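Local structure of GGDEF family protein (Vibrio cholerae, 5GZS) at residues T293-R298 / F345-Q350; S276-L281 / K299-F304. The protein probably senses small molecules such as arginine in the periplasm and, as a member of the GGDEF diguanylate cyclases, thereby regulates cyclic di-GMP synthesis. All coordinates share one frame; numbering follows the deposited sequence.

Contact 1 (T293-R298 / F345-Q350); sequences TVSQQR and FEELLQ
Glu347 reaches out from helix 344-352 and sets its carboxylate against the bend of Ser295, Gln296 and Gln297. It supplies well over half of the buried surface, and the whole meeting hangs on this one side chain. CG lies anti to the backbone N (chi1 163°) and the chain is extended beyond it, which carries the acid straight off the helix to the backbone of the opposing turn. There OE1 accepts the N-H of Gln296, with 2.6 Å between Gln296 N and Glu347 OE1. The bond is fairly straight, at 163°, and falls on the syn lone pair of the oxygen. OE2 looks toward the next amide, but Gln297 N at 3.5 Å from Glu347 OE2 is proximity rather than a bond. Ser295 CB sits off the end of the carboxylate, tilted out of its plane, 3.3 Å from both Glu347 OE1 and Glu347 OE2, so one methylene meets both oxygens evenly. Gln296 crosses Glu347 at about a right angle. Its CB comes within 3.4 Å of Glu347 OE1, while its bent chain leads the amide away. On the other flank, Gln297 CB stands 3.6 Å from Glu347 OE2. The turn is shaped from within by an ST motif, in which Ser295 OG accepts from Arg298 N at 2.8 Å. In sequence this loop resembles the one in the first solute-binding-like domain that brings Thr59 and Arg64 to the bound arginine. Here it joins the two lobes of the second domain, as expected of a periplasmic binding-protein cleft. A negative carboxylate held by one backbone amide, with a second nearby, is probably stabilised by the partial positive charge of those N-H groups, giving a polar, partly exposed link of one hydrogen bond that could plausibly open when the lobes move.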
loop_
_atom_site.group_PDB
_atom_site.type_symbol
_atom_site.label_atom_id
_atom_site.label_comp_id
_atom_site.label_asym_id
_atom_site.label_seq_id
_atom_site.Cartn_x
_atom_site.Cartn_y
_atom_site.Cartn_z
ATOM N N THR A 293 -3.504 -11.460 -17.721
ATOM C CA THR A 293 -2.960 -10.365 -16.937
ATOM C C THR A 293 -3.328 -8.967 -17.416
ATOM O O THR A 293 -2.667 -7.999 -17.031
ATOM C CB THR A 293 -1.448 -10.461 -16.855
ATOM O OG1 THR A 293 -0.899 -10.428 -18.175
ATOM C CG2 THR A 293 -1.061 -11.746 -16.149
ATOM N N VAL A 294 -4.407 -8.865 -18.190
ATOM C CA VAL A 294 -4.931 -7.596 -18.721
ATOM C C VAL A 294 -3.819 -6.616 -19.079
ATOM O O VAL A 294 -3.528 -5.652 -18.362
ATOM C CB VAL A 294 -5.973 -6.927 -17.746
ATOM C CG1 VAL A 294 -5.442 -6.738 -16.342
ATOM C CG2 VAL A 294 -6.514 -5.604 -18.316
ATOM N N SER A 295 -3.177 -6.907 -20.205
ATOM C CA SER A 295 -2.213 -6.002 -20.804
ATOM C C SER A 295 -2.982 -4.855 -21.442
ATOM O O SER A 295 -4.156 -4.634 -21.142
ATOM C CB SER A 295 -1.363 -6.724 -21.857
ATOM O OG SER A 295 -2.187 -7.290 -22.866
ATOM N N GLN A 296 -2.312 -4.126 -22.325
ATOM C CA GLN A 296 -2.993 -3.218 -23.234
ATOM C C GLN A 296 -3.298 -3.988 -24.507
ATOM O O GLN A 296 -4.395 -3.885 -25.061
ATOM C CB GLN A 296 -2.139 -1.991 -23.535
ATOM C CG GLN A 296 -1.890 -1.109 -22.336
ATOM C CD GLN A 296 -3.170 -0.573 -21.753
ATOM O OE1 GLN A 296 -4.104 -0.239 -22.486
ATOM N NE2 GLN A 296 -3.228 -0.485 -20.425
ATOM N N GLN A 297 -2.308 -4.767 -24.948
ATOM C CA GLN A 297 -2.428 -5.608 -26.132
ATOM C C GLN A 297 -3.717 -6.405 -26.096
ATOM O O GLN A 297 -4.414 -6.502 -27.105
ATOM C CB GLN A 297 -1.231 -6.566 -26.262
ATOM C CG GLN A 297 -1.413 -7.630 -27.364
ATOM C CD GLN A 297 -0.271 -8.651 -27.440
ATOM O OE1 GLN A 297 0.844 -8.416 -26.950
ATOM N NE2 GLN A 297 -0.560 -9.805 -28.038
ATOM N N ARG A 298 -4.041 -6.945 -24.923
ATOM C CA ARG A 298 -5.162 -7.870 -24.796
ATOM C C ARG A 298 -6.461 -7.191 -24.367
ATOM O O ARG A 298 -7.535 -7.773 -24.504
ATOM C CB ARG A 298 -4.798 -8.984 -23.814
ATOM C CG ARG A 298 -3.845 -9.996 -24.409
ATOM C CD ARG A 298 -3.024 -10.718 -23.355
ATOM N NE ARG A 298 -2.885 -12.144 -23.669
ATOM C CZ ARG A 298 -1.992 -12.641 -24.521
ATOM N NH1 ARG A 298 -1.149 -11.828 -25.156
ATOM N NH2 ARG A 298 -1.946 -13.954 -24.745
ATOM N N PHE A 345 5.337 -8.943 -19.928
ATOM C CA PHE A 345 6.480 -8.225 -19.335
ATOM C C PHE A 345 7.197 -7.454 -20.433
ATOM O O PHE A 345 7.796 -6.415 -20.172
ATOM C CB PHE A 345 7.445 -9.174 -18.594
ATOM C CG PHE A 345 6.873 -9.754 -17.318
ATOM C CD1 PHE A 345 6.027 -9.003 -16.510
ATOM C CD2 PHE A 345 7.159 -11.058 -16.940
ATOM C CE1 PHE A 345 5.496 -9.539 -15.347
ATOM C CE2 PHE A 345 6.618 -11.603 -15.770
ATOM C CZ PHE A 345 5.792 -10.845 -14.974
ATOM N N GLU A 346 7.115 -7.929 -21.673
ATOM C CA GLU A 346 7.792 -7.214 -22.751
ATOM C C GLU A 346 7.119 -5.867 -22.936
ATOM O O GLU A 346 7.771 -4.827 -23.058
ATOM C CB GLU A 346 7.778 -8.015 -24.041
ATOM C CG GLU A 346 8.484 -7.342 -25.217
ATOM C CD GLU A 346 8.388 -8.182 -26.486
ATOM O OE1 GLU A 346 7.405 -8.958 -26.609
ATOM O OE2 GLU A 346 9.305 -8.102 -27.334
ATOM N N GLU A 347 5.801 -5.888 -22.915
ATOM C CA GLU A 347 5.048 -4.668 -23.020
ATOM C C GLU A 347 5.407 -3.760 -21.855
ATOM O O GLU A 347 5.704 -2.582 -22.061
ATOM C CB GLU A 347 3.566 -4.999 -23.059
ATOM C CG GLU A 347 2.592 -3.883 -22.775
ATOM C CD GLU A 347 1.164 -4.402 -22.910
ATOM O OE1 GLU A 347 0.267 -3.905 -22.197
ATOM O OE2 GLU A 347 0.953 -5.326 -23.734
ATOM N N LEU A 348 5.428 -4.316 -20.646
ATOM C CA LEU A 348 5.679 -3.519 -19.451
ATOM C C LEU A 348 6.984 -2.742 -19.571
ATOM O O LEU A 348 7.040 -1.540 -19.303
ATOM C CB LEU A 348 5.715 -4.406 -18.204
ATOM C CG LEU A 348 6.071 -3.712 -16.881
ATOM C CD1 LEU A 348 5.278 -2.410 -16.701
ATOM C CD2 LEU A 348 5.795 -4.667 -15.697
ATOM N N LEU A 349 8.032 -3.431 -20.000
ATOM C CA LEU A 349 9.327 -2.804 -20.054
ATOM C C LEU A 349 9.344 -1.782 -21.161
ATOM O O LEU A 349 9.985 -0.734 -21.032
ATOM C CB LEU A 349 10.429 -3.842 -20.234
ATOM C CG LEU A 349 10.672 -4.660 -18.961
ATOM C CD1 LEU A 349 12.054 -5.261 -19.016
ATOM C CD2 LEU A 349 10.523 -3.807 -17.728
ATOM N N GLN A 350 8.621 -2.059 -22.236
ATOM C CA GLN A 350 8.576 -1.102 -23.333
ATOM C C GLN A 350 7.935 0.230 -22.895
ATOM O O GLN A 350 8.311 1.286 -23.411
ATOM C CB GLN A 350 7.845 -1.696 -24.528
ATOM C CG GLN A 350 8.693 -2.666 -25.341
ATOM C CD GLN A 350 7.874 -3.431 -26.362
ATOM O OE1 GLN A 350 6.711 -3.735 -26.125
ATOM N NE2 GLN A 350 8.480 -3.754 -27.498
#

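Contact 2 (S276-L281 / K299-F304); sequences SMFDDL and KNLAYF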
loop_
_atom_site.group_PDB
_atom_site.type_symbol
_atom_site.label_atom_id
_atom_site.label_comp_id
_atom_site.label_asym_id
_atom_site.label_seq_id
_atom_site.Cartn_x
_atom_site.Cartn_y
_atom_site.Cartn_z
ATOM N N SER A 276 -1.907 -20.975 -28.293
ATOM C CA SER A 276 -2.504 -20.071 -27.309
ATOM C C SER A 276 -3.988 -20.292 -27.047
ATOM O O SER A 276 -4.789 -20.608 -27.935
ATOM C CB SER A 276 -2.272 -18.628 -27.699
ATOM O OG SER A 276 -2.326 -17.848 -26.527
HETATM N N MSE A 277 -4.320 -20.185 -25.768
HETATM C CA MSE A 277 -5.685 -20.391 -25.309
HETATM C C MSE A 277 -6.483 -19.143 -25.561
HETATM O O MSE A 277 -7.719 -19.180 -25.662
HETATM C CB MSE A 277 -5.714 -20.758 -23.833
HETATM C CG MSE A 277 -5.177 -22.140 -23.546
HETATM SE SE MSE A 277 -4.724 -22.435 -21.668
HETATM C CE MSE A 277 -4.569 -24.395 -21.785
ATOM N N PHE A 278 -5.759 -18.083 -25.697
ATOM C CA PHE A 278 -6.362 -16.819 -26.022
ATOM C C PHE A 278 -6.930 -16.890 -27.430
ATOM O O PHE A 278 -7.981 -16.326 -27.719
ATOM C CB PHE A 278 -5.340 -15.695 -25.877
ATOM C CG PHE A 278 -5.958 -14.344 -25.763
ATOM C CD1 PHE A 278 -6.938 -14.097 -24.823
ATOM C CD2 PHE A 278 -5.580 -13.325 -26.609
ATOM C CE1 PHE A 278 -7.530 -12.846 -24.725
ATOM C CE2 PHE A 278 -6.166 -12.077 -26.517
ATOM C CZ PHE A 278 -7.145 -11.842 -25.578
ATOM N N ASP A 279 -6.241 -17.604 -28.302
ATOM C CA ASP A 279 -6.787 -17.884 -29.620
ATOM C C ASP A 279 -8.108 -18.628 -29.459
ATOM O O ASP A 279 -9.065 -18.336 -30.158
ATOM C CB ASP A 279 -5.795 -18.694 -30.471
ATOM C CG ASP A 279 -4.457 -17.975 -30.664
ATOM O OD1 ASP A 279 -4.200 -16.989 -29.943
ATOM O OD2 ASP A 279 -3.664 -18.400 -31.532
ATOM N N ASP A 280 -8.170 -19.576 -28.528
ATOM C CA ASP A 280 -9.411 -20.309 -28.267
ATOM C C ASP A 280 -10.516 -19.362 -27.782
ATOM O O ASP A 280 -11.717 -19.537 -28.088
ATOM C CB ASP A 280 -9.170 -21.403 -27.230
ATOM C CG ASP A 280 -8.620 -22.676 -27.836
ATOM O OD1 ASP A 280 -7.376 -22.766 -28.030
ATOM O OD2 ASP A 280 -9.452 -23.584 -28.104
ATOM N N LEU A 281 -10.096 -18.355 -27.027
ATOM C CA LEU A 281 -10.999 -17.318 -26.544
ATOM C C LEU A 281 -11.452 -16.398 -27.685
ATOM O O LEU A 281 -12.638 -16.035 -27.781
ATOM C CB LEU A 281 -10.328 -16.501 -25.450
ATOM C CG LEU A 281 -11.262 -15.613 -24.646
ATOM C CD1 LEU A 281 -12.298 -16.472 -23.914
ATOM C CD2 LEU A 281 -10.455 -14.740 -23.667
ATOM N N LYS A 299 -6.357 -5.945 -23.905
ATOM C CA LYS A 299 -7.460 -5.254 -23.221
ATOM C C LYS A 299 -8.769 -5.191 -24.014
ATOM O O LYS A 299 -9.857 -5.116 -23.433
ATOM C CB LYS A 299 -7.031 -3.830 -22.843
ATOM C CG LYS A 299 -7.656 -3.314 -21.537
ATOM C CD LYS A 299 -6.600 -2.614 -20.661
ATOM C CE LYS A 299 -7.197 -1.900 -19.445
ATOM N NZ LYS A 299 -6.280 -0.847 -18.881
ATOM N N ASN A 300 -8.657 -5.252 -25.333
ATOM C CA ASN A 300 -9.798 -5.074 -26.212
ATOM C C ASN A 300 -10.261 -6.356 -26.891
ATOM O O ASN A 300 -11.253 -6.345 -27.623
ATOM C CB ASN A 300 -9.452 -4.050 -27.290
ATOM C CG ASN A 300 -8.113 -4.342 -27.956
ATOM O OD1 ASN A 300 -7.174 -4.830 -27.313
ATOM N ND2 ASN A 300 -8.032 -4.078 -29.262
ATOM N N LEU A 301 -9.539 -7.456 -26.685
ATOM C CA LEU A 301 -9.860 -8.704 -27.393
ATOM C C LEU A 301 -10.729 -9.631 -26.560
ATOM O O LEU A 301 -11.161 -10.681 -27.025
ATOM C CB LEU A 301 -8.577 -9.410 -27.806
ATOM C CG LEU A 301 -7.632 -8.467 -28.559
ATOM C CD1 LEU A 301 -6.198 -8.740 -28.165
ATOM C CD2 LEU A 301 -7.814 -8.638 -30.072
ATOM N N ALA A 302 -10.991 -9.231 -25.323
ATOM C CA ALA A 302 -11.902 -9.971 -24.459
ATOM C C ALA A 302 -12.526 -9.039 -23.429
ATOM O O ALA A 302 -12.056 -7.930 -23.216
ATOM C CB ALA A 302 -11.179 -11.117 -23.782
ATOM N N TYR A 303 -13.609 -9.492 -22.814
ATOM C CA TYR A 303 -14.241 -8.784 -21.712
ATOM C C TYR A 303 -13.593 -9.269 -20.434
ATOM O O TYR A 303 -13.229 -10.445 -20.347
ATOM C CB TYR A 303 -15.740 -9.056 -21.687
ATOM C CG TYR A 303 -16.538 -8.455 -22.825
ATOM C CD1 TYR A 303 -16.345 -7.140 -23.226
ATOM C CD2 TYR A 303 -17.500 -9.198 -23.481
ATOM C CE1 TYR A 303 -17.100 -6.591 -24.253
ATOM C CE2 TYR A 303 -18.251 -8.663 -24.498
ATOM C CZ TYR A 303 -18.059 -7.357 -24.882
ATOM O OH TYR A 303 -18.808 -6.818 -25.916
ATOM N N PHE A 304 -13.466 -8.397 -19.432
ATOM C CA PHE A 304 -12.687 -8.731 -18.236
ATOM C C PHE A 304 -13.428 -8.519 -16.928
ATOM O O PHE A 304 -14.018 -7.473 -16.721
ATOM C CB PHE A 304 -11.398 -7.901 -18.196
ATOM C CG PHE A 304 -10.458 -8.174 -19.334
ATOM C CD1 PHE A 304 -9.558 -9.217 -19.263
ATOM C CD2 PHE A 304 -10.458 -7.368 -20.465
ATOM C CE1 PHE A 304 -8.687 -9.471 -20.305
ATOM C CE2 PHE A 304 -9.582 -7.619 -21.523
ATOM C CZ PHE A 304 -8.699 -8.674 -21.439
#
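Phe278 and Leu281 both hold CG anti to the backbone N (chi1 -162° and -166°), sending ring and isobutyl group off helix 277-282 to meet Leu301 and Ala302. Leu301 turns its CG beside its backbone N (chi1 -51°) and crosses Phe278 at about a right angle. Its CD1 then lies in the plane of the phenyl ring, at the edge, 3.7 Å from Phe278 CE2. The Leu301 CB is placed obliquely to the same ring, 3.6 Å from Phe278 CZ. The single methyl of Ala302 rests against the ends of both helix side chains: Ala302 CB is 3.7 Å from Leu281 CD2 and 4.1 Å from Phe278 CE1. Behind them, Leu289 and Ile292 of strand 288-292 touch Phe278, and helix 277-282, coming between strands 264-266 and 288-292 in the chain, packs on the mixed sheet of one lobe of the second solute-binding-like domain. Tyr303 and Phe417 tie edge strand 303-304 to that sheet by backbone bonds. With no hydrogen bond or charge pair, the contact is wholly apolar; its stability should come from the hydrophobic effect and the fit of Leu301 and Ala302 against the outer end of one ring, with Leu281 beside it.

The centres of the two contacts lie about 14 Å apart, and their segments interleave along the chain: 276-281, then the continuous run 293-298 and 299-304, then 345-350. Contact 2 lies within one lobe of the second solute-binding-like domain, beside the sheet holding strands 288-292, 303-304 and 414-417. Contact 1 spans to the other lobe, whose sheet includes strand 337-340. Arg298, at the end of segment 293-298, touches contact 2: Arg298 CG is 3.8 Å from Phe278 CE2, and its carbonyl oxygen approaches the ring of Phe304. Because Arg298 and Lys299 are consecutive, the loop held by Glu347 of the other lobe runs straight into the apolar packing of its own lobe.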